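Local structure of putative monooxygenase (Fusobacterium nucleatum subsp. nucleatum, 3MCS) at residues 141-152 with 163-173. The protein is of unproven function but probably acts as a monooxygenase, its two antibiotic biosynthesis monooxygenase domains being joined in one chain. Residues are numbered along the deposited sequence; the frame is centred on the assembly and turned at random.
Sequences TFNEEGTLLVYL and CLFEVYKDIDS
An antiparallel beta hairpin with a classic bulge pairs strand 147-155 with strand 161-168, in one of the two ferredoxin-like halves that this single chain carries, of the dimeric alpha-beta barrel superfamily. At the bulge Leu148 and Leu149 both face Val167. Val167 O takes two bonds from one face of its plane, from Leu148 N at 2.9 Å and from Leu149 N at 3.1 Å. Val167 N returns a bond to Leu149 O. Farther along, Tyr151 N gives Phe165 O a nearly straight bond (174° at the hydrogen).

Leu149, Tyr151, Phe165 and Val167 share one face of the sheet. With CG anti to the backbone N (chi1 177°), Leu149 reaches along this face, and its CD2 lies over the centre of the Tyr151 ring, 3.7 Å above its plane. The same methyl lies 3.6 Å from Phe165 CD2. Phe45 meets the Phe165 ring edge-to-face, and Tyr151 OH is hydrogen-bonded to Asp104.

Val150, Leu152 and Leu164 line the other face, against Val138 of helix 127-143. Leu164 CD1 sits 3.9 Å from Leu152 CB. Here too, Tyr168 lies beside Thr147, pointing the same way, and its OH donates to Glu166 OE1 from above the carboxylate plane.

A type II turn from Glu144 to Thr147 links the helix to its strand. Gly146 has a positive phi (104°), and its CA packs 3.7 Å from Ser173 OG. Asp170 N-caps helix 171-178, its OD1 accepting from both Ser173 N and OG. Thr147 OG1 ties the strand start back to the helix end, donating to Thr141 O at 2.7 Å from the face opposite Glu144 N.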
loop_
_atom_site.group_PDB
_atom_site.type_symbol
_atom_site.label_atom_id
_atom_site.label_comp_id
_atom_site.label_asym_id
_atom_site.label_seq_id
_atom_site.Cartn_x
_atom_site.Cartn_y
_atom_site.Cartn_z
ATOM N N THR A 141 2.889 15.846 -2.010
ATOM C CA THR A 141 3.910 14.879 -1.575
ATOM C C THR A 141 4.616 14.209 -2.745
ATOM O O THR A 141 5.831 14.105 -2.755
ATOM C CB THR A 141 3.310 13.786 -0.650
ATOM O OG1 THR A 141 2.892 14.387 0.582
ATOM C CG2 THR A 141 4.326 12.726 -0.337
ATOM N N PHE A 142 3.865 13.786 -3.754
ATOM C CA PHE A 142 4.479 13.078 -4.871
ATOM C C PHE A 142 5.490 13.940 -5.597
ATOM O O PHE A 142 6.490 13.412 -6.082
ATOM C CB PHE A 142 3.449 12.558 -5.870
ATOM C CG PHE A 142 4.038 11.619 -6.900
ATOM C CD1 PHE A 142 4.447 10.347 -6.528
ATOM C CD2 PHE A 142 4.196 12.006 -8.224
ATOM C CE1 PHE A 142 4.981 9.473 -7.456
ATOM C CE2 PHE A 142 4.732 11.129 -9.161
ATOM C CZ PHE A 142 5.118 9.852 -8.772
ATOM N N ASN A 143 5.222 15.243 -5.673
ATOM C CA ASN A 143 6.138 16.183 -6.314
ATOM C C ASN A 143 7.344 16.523 -5.428
ATOM O O ASN A 143 8.305 17.139 -5.883
ATOM C CB ASN A 143 5.407 17.475 -6.736
ATOM C CG ASN A 143 4.327 17.239 -7.810
ATOM O OD1 ASN A 143 4.024 16.108 -8.215
ATOM N ND2 ASN A 143 3.746 18.325 -8.264
ATOM N N GLU A 144 7.290 16.130 -4.164
ATOM C CA GLU A 144 8.411 16.319 -3.251
ATOM C C GLU A 144 9.542 15.417 -3.763
ATOM O O GLU A 144 9.287 14.352 -4.321
ATOM C CB GLU A 144 8.028 15.903 -1.831
ATOM C CG GLU A 144 8.852 16.475 -0.712
ATOM C CD GLU A 144 8.241 17.734 -0.145
ATOM O OE1 GLU A 144 7.770 18.582 -0.945
ATOM O OE2 GLU A 144 8.233 17.862 1.104
ATOM N N GLU A 145 10.784 15.847 -3.575
ATOM C CA GLU A 145 11.928 15.069 -4.026
ATOM C C GLU A 145 12.143 13.904 -3.072
ATOM O O GLU A 145 12.170 14.102 -1.857
ATOM C CB GLU A 145 13.176 15.959 -4.108
ATOM C CG GLU A 145 14.500 15.236 -4.437
ATOM C CD GLU A 145 14.443 14.363 -5.717
ATOM O OE1 GLU A 145 13.444 13.597 -5.946
ATOM O OE2 GLU A 145 15.455 14.398 -6.462
ATOM N N GLY A 146 12.283 12.696 -3.622
ATOM C CA GLY A 146 12.479 11.491 -2.811
ATOM C C GLY A 146 11.236 10.614 -2.706
ATOM O O GLY A 146 11.326 9.432 -2.324
ATOM N N THR A 147 10.070 11.167 -3.028
ATOM C CA THR A 147 8.855 10.374 -2.999
ATOM C C THR A 147 8.861 9.454 -4.208
ATOM O O THR A 147 9.012 9.922 -5.324
ATOM C CB THR A 147 7.600 11.248 -3.048
ATOM O OG1 THR A 147 7.663 12.227 -2.014
ATOM C CG2 THR A 147 6.345 10.408 -2.852
ATOM N N LEU A 148 8.724 8.147 -3.997
ATOM C CA LEU A 148 8.697 7.204 -5.121
ATOM C C LEU A 148 7.268 6.742 -5.459
ATOM O O LEU A 148 6.980 6.408 -6.609
ATOM C CB LEU A 148 9.608 6.003 -4.851
ATOM C CG LEU A 148 11.098 6.283 -4.607
ATOM C CD1 LEU A 148 11.878 4.995 -4.288
ATOM C CD2 LEU A 148 11.694 6.968 -5.799
ATOM N N LEU A 149 6.355 6.786 -4.489
ATOM C CA LEU A 149 4.996 6.256 -4.703
ATOM C C LEU A 149 3.985 6.758 -3.680
ATOM O O LEU A 149 4.316 6.904 -2.524
ATOM C CB LEU A 149 5.063 4.707 -4.648
ATOM C CG LEU A 149 3.846 3.809 -4.756
ATOM C CD1 LEU A 149 4.268 2.378 -5.059
ATOM C CD2 LEU A 149 3.006 3.841 -3.506
ATOM N N VAL A 150 2.768 7.038 -4.130
ATOM C CA VAL A 150 1.679 7.385 -3.244
ATOM C C VAL A 150 0.404 6.747 -3.797
ATOM O O VAL A 150 0.005 7.056 -4.919
ATOM C CB VAL A 150 1.473 8.929 -3.058
ATOM C CG1 VAL A 150 2.679 9.550 -2.412
ATOM C CG2 VAL A 150 1.158 9.634 -4.387
ATOM N N TYR A 151 -0.187 5.807 -3.060
ATOM C CA TYR A 151 -1.482 5.263 -3.440
ATOM C C TYR A 151 -2.482 5.691 -2.366
ATOM O O TYR A 151 -2.308 5.355 -1.196
ATOM C CB TYR A 151 -1.504 3.736 -3.576
ATOM C CG TYR A 151 -0.581 3.103 -4.607
ATOM C CD1 TYR A 151 -0.081 3.818 -5.712
ATOM C CD2 TYR A 151 -0.299 1.744 -4.537
ATOM C CE1 TYR A 151 0.744 3.211 -6.656
ATOM C CE2 TYR A 151 0.518 1.131 -5.470
ATOM C CZ TYR A 151 1.030 1.856 -6.539
ATOM O OH TYR A 151 1.835 1.224 -7.474
ATOM N N LEU A 152 -3.511 6.425 -2.770
ATOM C CA LEU A 152 -4.525 6.935 -1.853
ATOM C C LEU A 152 -5.898 6.484 -2.297
ATOM O O LEU A 152 -6.284 6.692 -3.455
ATOM C CB LEU A 152 -4.511 8.467 -1.832
ATOM C CG LEU A 152 -5.589 9.169 -0.993
ATOM C CD1 LEU A 152 -5.397 8.921 0.507
ATOM C CD2 LEU A 152 -5.575 10.636 -1.274
ATOM N N CYS A 163 -7.080 4.991 3.024
ATOM C CA CYS A 163 -5.868 4.172 3.099
ATOM C C CYS A 163 -4.790 4.764 2.251
ATOM O O CYS A 163 -4.993 4.940 1.044
ATOM C CB CYS A 163 -6.134 2.766 2.572
ATOM S SG CYS A 163 -7.380 1.844 3.516
ATOM N N LEU A 164 -3.630 5.028 2.866
ATOM C CA LEU A 164 -2.498 5.647 2.167
ATOM C C LEU A 164 -1.224 4.812 2.249
ATOM O O LEU A 164 -0.678 4.603 3.328
ATOM C CB LEU A 164 -2.218 7.030 2.744
ATOM C CG LEU A 164 -1.109 7.787 2.026
ATOM C CD1 LEU A 164 -1.536 8.014 0.578
ATOM C CD2 LEU A 164 -0.754 9.128 2.714
ATOM N N PHE A 165 -0.765 4.335 1.099
ATOM C CA PHE A 165 0.491 3.603 0.997
ATOM C C PHE A 165 1.463 4.498 0.290
ATOM O O PHE A 165 1.137 5.051 -0.748
ATOM C CB PHE A 165 0.336 2.326 0.201
ATOM C CG PHE A 165 1.607 1.510 0.109
ATOM C CD1 PHE A 165 2.178 0.963 1.258
ATOM C CD2 PHE A 165 2.207 1.255 -1.119
ATOM C CE1 PHE A 165 3.330 0.196 1.190
ATOM C CE2 PHE A 165 3.366 0.473 -1.202
ATOM C CZ PHE A 165 3.936 -0.047 -0.041
ATOM N N GLU A 166 2.656 4.642 0.841
ATOM C CA GLU A 166 3.652 5.524 0.253
ATOM C C GLU A 166 5.063 4.992 0.433
ATOM O O GLU A 166 5.403 4.480 1.478
ATOM C CB GLU A 166 3.500 6.946 0.825
ATOM C CG GLU A 166 3.351 7.016 2.335
ATOM C CD GLU A 166 3.037 8.423 2.852
ATOM O OE1 GLU A 166 3.085 9.409 2.067
ATOM O OE2 GLU A 166 2.737 8.532 4.069
ATOM N N VAL A 167 5.867 5.102 -0.623
ATOM C CA VAL A 167 7.241 4.644 -0.612
ATOM C C VAL A 167 8.159 5.837 -0.886
ATOM O O VAL A 167 7.835 6.656 -1.720
ATOM C CB VAL A 167 7.440 3.542 -1.645
ATOM C CG1 VAL A 167 8.865 3.072 -1.647
ATOM C CG2 VAL A 167 6.473 2.366 -1.354
ATOM N N TYR A 168 9.275 5.928 -0.148
ATOM C CA TYR A 168 10.267 7.003 -0.248
ATOM C C TYR A 168 11.657 6.438 -0.552
ATOM O O TYR A 168 11.941 5.268 -0.257
ATOM C CB TYR A 168 10.294 7.818 1.046
ATOM C CG TYR A 168 8.997 8.545 1.338
ATOM C CD1 TYR A 168 7.939 7.894 1.945
ATOM C CD2 TYR A 168 8.825 9.883 0.996
ATOM C CE1 TYR A 168 6.741 8.527 2.186
ATOM C CE2 TYR A 168 7.615 10.542 1.247
ATOM C CZ TYR A 168 6.573 9.847 1.841
ATOM O OH TYR A 168 5.368 10.485 2.111
ATOM N N LYS A 169 12.532 7.255 -1.141
ATOM C CA LYS A 169 13.876 6.760 -1.526
ATOM C C LYS A 169 14.712 6.425 -0.282
ATOM O O LYS A 169 15.533 5.478 -0.298
ATOM C CB LYS A 169 14.629 7.727 -2.475
ATOM C CG LYS A 169 15.365 8.890 -1.815
ATOM C CD LYS A 169 16.028 9.855 -2.816
ATOM C CE LYS A 169 16.675 11.029 -2.044
ATOM N NZ LYS A 169 17.093 12.163 -2.886
ATOM N N ASP A 170 14.489 7.202 0.781
ATOM C CA ASP A 170 15.191 7.029 2.043
ATOM C C ASP A 170 14.413 7.653 3.192
ATOM O O ASP A 170 13.499 8.466 3.001
ATOM C CB ASP A 170 16.627 7.575 1.968
ATOM C CG ASP A 170 16.693 9.036 1.592
ATOM O OD1 ASP A 170 15.709 9.772 1.825
ATOM O OD2 ASP A 170 17.744 9.461 1.078
ATOM N N ILE A 171 14.793 7.255 4.395
ATOM C CA ILE A 171 14.109 7.664 5.607
ATOM C C ILE A 171 14.106 9.173 5.813
ATOM O O ILE A 171 13.129 9.724 6.320
ATOM C CB ILE A 171 14.704 6.910 6.813
ATOM C CG1 ILE A 171 13.808 7.072 8.051
ATOM C CG2 ILE A 171 16.167 7.346 7.042
ATOM C CD1 ILE A 171 14.105 6.025 9.136
ATOM N N ASP A 172 15.158 9.850 5.373
ATOM C CA ASP A 172 15.208 11.302 5.504
ATOM C C ASP A 172 14.102 11.950 4.665
ATOM O O ASP A 172 13.449 12.886 5.115
ATOM C CB ASP A 172 16.582 11.874 5.111
ATOM C CG ASP A 172 17.725 11.212 5.866
ATOM O OD1 ASP A 172 18.120 10.066 5.492
ATOM O OD2 ASP A 172 18.222 11.845 6.829
ATOM N N SER A 173 13.888 11.439 3.457
ATOM C CA SER A 173 12.868 11.992 2.569
ATOM C C SER A 173 11.499 11.991 3.240
ATOM O O SER A 173 10.751 12.960 3.159
ATOM C CB SER A 173 12.814 11.201 1.256
ATOM O OG SER A 173 14.030 11.298 0.529
#